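PDB 6D7K: methane monooxygenase hydroxylase, MmoD from Methylosinus sporium, which binds the hydroxylase of soluble methane monooxygenase and probably acts as an inhibitor or regulator of that enzyme rather than as a catalyst itself. Local coordinates for residues 38-48 and 61-69; 29-38 and 49-58. All blocks are in the same frame, centred on the assembly; numbering follows the deposited sequence.

Contact 1: 38-48 and 61-69; sequences WEILRDGEFVQ and AVAHVLSHF
Strand 38-42 and helix 61-69 run in much the same direction, their axes 28° apart, with Ile40 and Val62 as the closest backbone pair. The axes approach to 9.7 Å, a spacing bridged by side chains. After a type I' turn from Arg42 to Glu45 the hairpin returns, and a classic beta bulge sets both Val47 and Gln48 against Ile40, so that both side chains start toward the helix. Ile40 divides its branches: the extended CD1 arm meets Val65 CG1 at 3.7 Å, while CG2 passes alongside Leu66 CD2 at 3.6 Å and lies near the ring edge of Phe69. Val47 and Phe69 come from opposite directions, Val47 CG1 3.5 Å from Phe69 CE2. A cation-pi contact closes the far end. The Arg42 chain bends at chi3 (-78°), and Arg42 NH2 hangs 3.8 Å above the plane of the Phe69 ring, whose other face carries Val65 O; Arg42 NE is meanwhile hydrogen-bonded to Tyr25 OH, which should limit rotation of the guanidinium. At the near end Val62 CG2 lies 3.8 Å from Trp38 CE3. The helix thus packs on one side of the antiparallel sheet, Val62 reaching on to Ala27 of strand 25-31 and Ile19 of strand 17-21, and Leu66 and Phe69 touching Tyr25.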
# COMPACT_ATOMS: atom_id res chain seq x y z
N TRP H 38 4.93 24.90 6.04
CA TRP H 38 4.76 25.26 4.64
C TRP H 38 4.41 24.02 3.83
O TRP H 38 4.70 22.89 4.23
CB TRP H 38 6.02 25.94 4.09
CG TRP H 38 7.35 25.28 4.41
CD1 TRP H 38 8.23 25.64 5.40
CD2 TRP H 38 7.97 24.20 3.70
NE1 TRP H 38 9.35 24.84 5.36
CE2 TRP H 38 9.21 23.95 4.32
CE3 TRP H 38 7.59 23.42 2.62
CZ2 TRP H 38 10.06 22.95 3.89
CZ3 TRP H 38 8.45 22.43 2.19
CH2 TRP H 38 9.66 22.20 2.83
N GLU H 39 3.76 24.24 2.68
CA GLU H 39 3.40 23.19 1.73
C GLU H 39 3.63 23.69 0.31
O GLU H 39 3.53 24.89 0.03
CB GLU H 39 1.95 22.75 1.88
CG GLU H 39 1.07 23.87 2.32
CD GLU H 39 -0.40 23.52 2.23
OE1 GLU H 39 -1.24 24.40 2.57
OE2 GLU H 39 -0.71 22.38 1.84
N ILE H 40 3.91 22.76 -0.58
CA ILE H 40 4.15 23.04 -1.99
C ILE H 40 3.13 22.26 -2.80
O ILE H 40 2.91 21.07 -2.55
CB ILE H 40 5.58 22.67 -2.40
CG1 ILE H 40 6.59 23.40 -1.52
CG2 ILE H 40 5.79 22.96 -3.89
CD1 ILE H 40 8.05 22.98 -1.76
N LEU H 41 2.50 22.92 -3.78
CA LEU H 41 1.53 22.27 -4.66
C LEU H 41 2.03 22.32 -6.09
O LEU H 41 2.63 23.32 -6.51
CB LEU H 41 0.14 22.89 -4.59
CG LEU H 41 -0.64 22.80 -3.27
CD1 LEU H 41 0.16 23.35 -2.14
CD2 LEU H 41 -1.95 23.57 -3.38
N ARG H 42 1.82 21.23 -6.82
CA ARG H 42 2.13 21.16 -8.24
C ARG H 42 0.83 20.95 -8.98
O ARG H 42 0.06 20.04 -8.65
CB ARG H 42 3.11 20.03 -8.56
CG ARG H 42 3.59 20.08 -9.99
CD ARG H 42 4.24 18.79 -10.44
NE ARG H 42 5.60 18.64 -9.94
CZ ARG H 42 5.96 17.76 -9.02
NH1 ARG H 42 5.03 16.95 -8.50
NH2 ARG H 42 7.23 17.68 -8.61
N ASP H 43 0.56 21.81 -9.97
CA ASP H 43 -0.67 21.77 -10.75
C ASP H 43 -1.89 21.63 -9.83
O ASP H 43 -2.85 20.93 -10.13
CB ASP H 43 -0.64 20.66 -11.80
CG ASP H 43 0.58 20.75 -12.74
OD1 ASP H 43 0.81 21.83 -13.34
OD2 ASP H 43 1.29 19.73 -12.88
N GLY H 44 -1.83 22.28 -8.67
CA GLY H 44 -2.94 22.28 -7.75
C GLY H 44 -2.96 21.15 -6.74
O GLY H 44 -3.75 21.20 -5.79
N GLU H 45 -2.11 20.15 -6.90
CA GLU H 45 -2.10 18.98 -6.03
C GLU H 45 -0.98 19.08 -5.00
O GLU H 45 0.14 19.51 -5.32
CB GLU H 45 -1.95 17.69 -6.85
N PHE H 46 -1.28 18.67 -3.77
CA PHE H 46 -0.30 18.70 -2.69
C PHE H 46 0.87 17.78 -3.03
O PHE H 46 0.67 16.64 -3.43
CB PHE H 46 -0.96 18.27 -1.39
CG PHE H 46 0.01 17.98 -0.28
CD1 PHE H 46 0.47 19.00 0.55
CD2 PHE H 46 0.47 16.67 -0.06
CE1 PHE H 46 1.36 18.73 1.58
CE2 PHE H 46 1.36 16.40 0.97
CZ PHE H 46 1.81 17.43 1.79
N VAL H 47 2.09 18.28 -2.87
CA VAL H 47 3.28 17.53 -3.24
C VAL H 47 4.19 17.28 -2.05
O VAL H 47 4.84 16.23 -1.97
CB VAL H 47 4.04 18.25 -4.36
CG1 VAL H 47 5.33 17.54 -4.67
CG2 VAL H 47 3.17 18.31 -5.59
N GLN H 48 4.27 18.22 -1.10
CA GLN H 48 5.36 18.19 -0.15
C GLN H 48 5.06 19.18 0.96
O GLN H 48 4.51 20.25 0.70
CB GLN H 48 6.69 18.54 -0.82
CG GLN H 48 7.87 18.69 0.15
CD GLN H 48 8.27 17.37 0.78
OE1 GLN H 48 8.38 16.35 0.10
NE2 GLN H 48 8.47 17.38 2.10
N ALA H 61 13.52 27.79 2.31
CA ALA H 61 13.27 26.36 2.24
C ALA H 61 12.49 25.99 0.99
O ALA H 61 12.88 25.09 0.24
CB ALA H 61 12.51 25.92 3.49
N VAL H 62 11.35 26.66 0.77
CA VAL H 62 10.53 26.39 -0.41
C VAL H 62 11.33 26.63 -1.67
O VAL H 62 11.16 25.91 -2.68
CB VAL H 62 9.23 27.23 -0.37
CG1 VAL H 62 8.64 27.38 -1.77
CG2 VAL H 62 8.21 26.64 0.61
N ALA H 63 12.24 27.61 -1.65
CA ALA H 63 13.05 27.87 -2.84
C ALA H 63 14.02 26.72 -3.12
O ALA H 63 14.22 26.33 -4.28
CB ALA H 63 13.78 29.21 -2.71
N HIS H 64 14.62 26.15 -2.08
CA HIS H 64 15.50 25.01 -2.28
C HIS H 64 14.74 23.86 -2.93
O HIS H 64 15.14 23.34 -3.98
CB HIS H 64 16.11 24.56 -0.95
CG HIS H 64 17.26 25.40 -0.48
ND1 HIS H 64 18.27 25.82 -1.32
CD2 HIS H 64 17.59 25.84 0.76
CE1 HIS H 64 19.15 26.52 -0.62
NE2 HIS H 64 18.76 26.54 0.64
N VAL H 65 13.64 23.45 -2.30
CA VAL H 65 12.88 22.30 -2.78
C VAL H 65 12.37 22.53 -4.19
O VAL H 65 12.32 21.60 -5.00
CB VAL H 65 11.70 21.99 -1.84
CG1 VAL H 65 10.96 20.78 -2.37
CG2 VAL H 65 12.17 21.78 -0.41
N LEU H 66 11.96 23.77 -4.51
CA LEU H 66 11.47 24.06 -5.86
C LEU H 66 12.59 24.00 -6.88
O LEU H 66 12.40 23.48 -7.99
CB LEU H 66 10.78 25.43 -5.89
CG LEU H 66 9.40 25.50 -5.25
CD1 LEU H 66 8.79 26.87 -5.41
CD2 LEU H 66 8.47 24.47 -5.83
N SER H 67 13.77 24.52 -6.55
CA SER H 67 14.89 24.34 -7.46
C SER H 67 15.06 22.88 -7.81
O SER H 67 15.41 22.54 -8.95
CB SER H 67 16.17 24.90 -6.83
OG SER H 67 17.25 24.01 -6.96
N HIS H 68 14.78 21.99 -6.86
CA HIS H 68 14.95 20.57 -7.10
C HIS H 68 13.84 20.06 -8.01
O HIS H 68 14.11 19.41 -9.02
CB HIS H 68 14.99 19.81 -5.76
CG HIS H 68 14.66 18.36 -5.86
ND1 HIS H 68 15.44 17.47 -6.58
CD2 HIS H 68 13.64 17.64 -5.36
CE1 HIS H 68 14.90 16.26 -6.51
NE2 HIS H 68 13.80 16.34 -5.77
N PHE H 69 12.59 20.37 -7.67
CA PHE H 69 11.47 20.02 -8.54
C PHE H 69 11.67 20.54 -9.96
O PHE H 69 11.52 19.79 -10.93
CB PHE H 69 10.17 20.56 -7.94
CG PHE H 69 9.73 19.83 -6.72
CD1 PHE H 69 10.43 18.72 -6.29
CD2 PHE H 69 8.63 20.22 -6.01
CE1 PHE H 69 10.03 18.02 -5.16
CE2 PHE H 69 8.22 19.52 -4.87
CZ PHE H 69 8.92 18.43 -4.45

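Contact 2: 29-38 and 49-58; sequences TVDLDYMWRW and EGCSLSFDSS
Trp36 spreads its indole across the start of helix 55-74, with Phe55 N 3.4 Å above the ring plane. Phe55 CB makes a CH-pi contact 3.9 Å from the centroid of the six-membered ring, and the Phe55 ring, its plane at 63° to the indole, turns an edge toward that face. Asp31 CA lies against the opposite face. The Thr29 side chain crosses Phe55 at about a right angle, its CG2 3.7 Å from Phe55 CD1, while Thr29 OG1 and Ser58 OG share a 3.1 Å hydrogen bond. With an alanine at Trp36, Phe55 would probably lose the face its CB and ring edge rest on, and a gap would open toward Asp31. The strands pair antiparallel: Trp36-Ser52 and Trp38-Gly50 are hydrogen-bonded pairs, Arg37-Cys51 the non-hydrogen-bonded pair between them. Gly50, having no side chain, lets the Trp38 indole lie flat over the backbone, with Trp38 NE1 giving a weak bond to Ser52 OG. Ser54 and Ser57 form a capping box, and their hydroxyls also bond acidic side chains of another protein's chain. Aromatic and hydroxyl contacts thus join the helix start to the strands, while the Arg37 NH1-Glu49 OE2 salt bridge, its hydrogen bond weak, ties the strands on the Arg37-Cys51 face.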
# COMPACT_ATOMS: atom_id res chain seq x y z
N THR H 29 2.62 29.12 3.57
CA THR H 29 3.22 29.06 4.87
C THR H 29 2.32 29.66 5.93
O THR H 29 1.69 30.61 5.72
CB THR H 29 4.62 29.66 4.92
OG1 THR H 29 5.20 29.31 6.14
CG2 THR H 29 4.57 31.06 4.86
N VAL H 30 2.27 29.05 7.08
CA VAL H 30 1.47 29.50 8.17
C VAL H 30 2.24 29.48 9.47
O VAL H 30 2.96 28.60 9.71
CB VAL H 30 0.21 28.67 8.26
CG1 VAL H 30 0.53 27.29 8.68
CG2 VAL H 30 -0.74 29.24 9.23
N ASP H 31 2.05 30.51 10.27
CA ASP H 31 2.66 30.71 11.56
C ASP H 31 1.91 29.92 12.58
O ASP H 31 0.77 30.13 12.79
CB ASP H 31 2.50 32.17 11.89
CG ASP H 31 3.37 32.64 12.99
OD1 ASP H 31 4.00 31.85 13.66
OD2 ASP H 31 3.42 33.84 13.19
N LEU H 32 2.58 29.03 13.26
CA LEU H 32 1.92 28.24 14.22
C LEU H 32 2.42 28.45 15.60
O LEU H 32 2.19 27.60 16.40
CB LEU H 32 2.14 26.78 13.90
CG LEU H 32 1.57 26.09 12.69
CD1 LEU H 32 1.90 24.64 12.82
CD2 LEU H 32 0.09 26.25 12.59
N ASP H 33 3.06 29.60 15.84
CA ASP H 33 3.72 30.09 17.05
C ASP H 33 5.07 29.45 17.25
O ASP H 33 6.06 30.09 17.19
CB ASP H 33 2.93 29.95 18.37
CG ASP H 33 2.61 31.21 18.99
OD1 ASP H 33 3.52 31.85 19.50
OD2 ASP H 33 1.41 31.53 19.01
N TYR H 34 5.09 28.17 17.50
CA TYR H 34 6.29 27.46 17.74
C TYR H 34 7.06 27.17 16.48
O TYR H 34 8.23 27.03 16.53
CB TYR H 34 5.96 26.20 18.51
CG TYR H 34 5.29 25.12 17.74
CD1 TYR H 34 6.01 24.21 17.03
CD2 TYR H 34 3.93 24.97 17.77
CE1 TYR H 34 5.40 23.22 16.35
CE2 TYR H 34 3.33 23.97 17.09
CZ TYR H 34 4.08 23.11 16.38
OH TYR H 34 3.51 22.12 15.70
N MET H 35 6.39 27.14 15.35
CA MET H 35 7.03 26.88 14.09
C MET H 35 6.23 27.41 12.95
O MET H 35 5.18 27.88 13.13
CB MET H 35 7.15 25.39 13.93
CG MET H 35 8.38 24.89 13.26
SD MET H 35 9.89 25.25 14.08
CE MET H 35 10.94 24.49 12.92
N TRP H 36 6.76 27.37 11.76
CA TRP H 36 6.00 27.79 10.60
C TRP H 36 5.85 26.58 9.70
O TRP H 36 6.78 25.91 9.46
CB TRP H 36 6.68 28.94 9.86
CG TRP H 36 6.60 30.27 10.44
CD1 TRP H 36 7.24 30.71 11.49
CD2 TRP H 36 5.89 31.38 9.92
NE1 TRP H 36 6.98 32.00 11.71
CE2 TRP H 36 6.14 32.43 10.75
CE3 TRP H 36 5.04 31.57 8.85
CZ2 TRP H 36 5.59 33.65 10.54
CZ3 TRP H 36 4.51 32.74 8.67
CH2 TRP H 36 4.78 33.78 9.49
N ARG H 37 4.66 26.31 9.21
CA ARG H 37 4.40 25.18 8.37
C ARG H 37 4.23 25.53 6.93
O ARG H 37 3.45 26.30 6.62
CB ARG H 37 3.15 24.48 8.85
CG ARG H 37 3.17 22.99 8.71
CD ARG H 37 1.89 22.43 8.18
NE ARG H 37 1.01 22.06 9.27
CZ ARG H 37 0.64 20.83 9.59
NH1 ARG H 37 1.04 19.81 8.88
NH2 ARG H 37 -0.13 20.63 10.62
N TRP H 38 4.93 24.90 6.04
CA TRP H 38 4.76 25.26 4.64
C TRP H 38 4.41 24.02 3.83
O TRP H 38 4.70 22.89 4.23
CB TRP H 38 6.02 25.94 4.09
CG TRP H 38 7.35 25.28 4.41
CD1 TRP H 38 8.23 25.64 5.40
CD2 TRP H 38 7.97 24.20 3.70
NE1 TRP H 38 9.35 24.84 5.36
CE2 TRP H 38 9.21 23.95 4.32
CE3 TRP H 38 7.59 23.42 2.62
CZ2 TRP H 38 10.06 22.95 3.89
CZ3 TRP H 38 8.45 22.43 2.19
CH2 TRP H 38 9.66 22.20 2.83
N GLU H 49 5.46 18.81 2.17
CA GLU H 49 5.13 19.52 3.39
C GLU H 49 6.41 19.74 4.18
O GLU H 49 7.32 18.90 4.15
CB GLU H 49 4.12 18.70 4.19
CG GLU H 49 3.90 19.18 5.58
CD GLU H 49 3.13 18.20 6.45
OE1 GLU H 49 2.74 17.09 5.98
OE2 GLU H 49 2.91 18.55 7.64
N GLY H 50 6.49 20.87 4.90
CA GLY H 50 7.73 21.21 5.57
C GLY H 50 7.51 22.20 6.71
O GLY H 50 6.38 22.61 7.00
N CYS H 51 8.61 22.56 7.36
CA CYS H 51 8.54 23.58 8.40
C CYS H 51 9.86 24.32 8.49
O CYS H 51 10.90 23.84 8.04
CB CYS H 51 8.15 22.99 9.76
SG CYS H 51 9.30 21.77 10.41
N SER H 52 9.78 25.52 9.05
CA SER H 52 10.90 26.44 9.20
C SER H 52 10.75 27.16 10.53
O SER H 52 9.67 27.18 11.14
CB SER H 52 10.95 27.46 8.07
OG SER H 52 11.27 26.88 6.83
N LEU H 53 11.85 27.81 10.95
CA LEU H 53 11.84 28.64 12.15
C LEU H 53 11.11 29.96 11.96
O LEU H 53 10.69 30.57 12.95
CB LEU H 53 13.26 28.92 12.63
CG LEU H 53 14.19 27.75 12.96
CD1 LEU H 53 15.55 28.24 13.44
CD2 LEU H 53 13.57 26.80 14.00
N SER H 54 10.94 30.43 10.72
CA SER H 54 10.42 31.77 10.50
C SER H 54 9.86 31.87 9.09
O SER H 54 10.22 31.09 8.21
CB SER H 54 11.51 32.82 10.69
OG SER H 54 12.31 32.88 9.53
N PHE H 55 9.01 32.88 8.87
CA PHE H 55 8.59 33.22 7.51
C PHE H 55 9.80 33.28 6.59
O PHE H 55 9.81 32.67 5.52
CB PHE H 55 7.82 34.55 7.49
CG PHE H 55 7.26 34.91 6.12
CD1 PHE H 55 6.07 34.34 5.67
CD2 PHE H 55 7.92 35.84 5.30
CE1 PHE H 55 5.55 34.66 4.41
CE2 PHE H 55 7.41 36.18 4.05
CZ PHE H 55 6.23 35.59 3.60
N ASP H 56 10.85 34.00 7.02
CA ASP H 56 12.02 34.20 6.16
C ASP H 56 12.58 32.86 5.67
O ASP H 56 12.86 32.70 4.48
CB ASP H 56 13.11 34.98 6.89
CG ASP H 56 12.62 36.27 7.54
OD1 ASP H 56 11.66 36.24 8.35
OD2 ASP H 56 13.25 37.31 7.27
N SER H 57 12.80 31.91 6.60
CA SER H 57 13.39 30.62 6.23
C SER H 57 12.39 29.68 5.57
O SER H 57 12.80 28.77 4.85
CB SER H 57 14.04 29.96 7.46
OG SER H 57 13.22 30.00 8.62
N SER H 58 11.09 29.89 5.78
CA SER H 58 10.08 29.25 4.95
C SER H 58 10.33 29.54 3.48
O SER H 58 10.29 28.63 2.64
CB SER H 58 8.69 29.74 5.35
OG SER H 58 8.30 29.22 6.60

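Overall arrangement
Contacts 1 and 2 follow one hairpin and one helix, with centres about 14 Å apart, and their segments alternate along the chain. Trp38 belongs to both: Gly50 of contact 2 and Val62 of contact 1 approach its indole from opposite sides. The two also touch directly, Ala61 CB lying 3.7 Å from Ser52 OG. Contact 2 lies where strand 45-52 passes into helix 55-74; contact 1 is where later turns of that helix pack on the sheet. Neither holds a ligand; instead, side chains of another protein's chain bond His64 and His68 of 61-69, and another protein also reaches the backbone of Cys51 in contact 2, consistent with a binding surface.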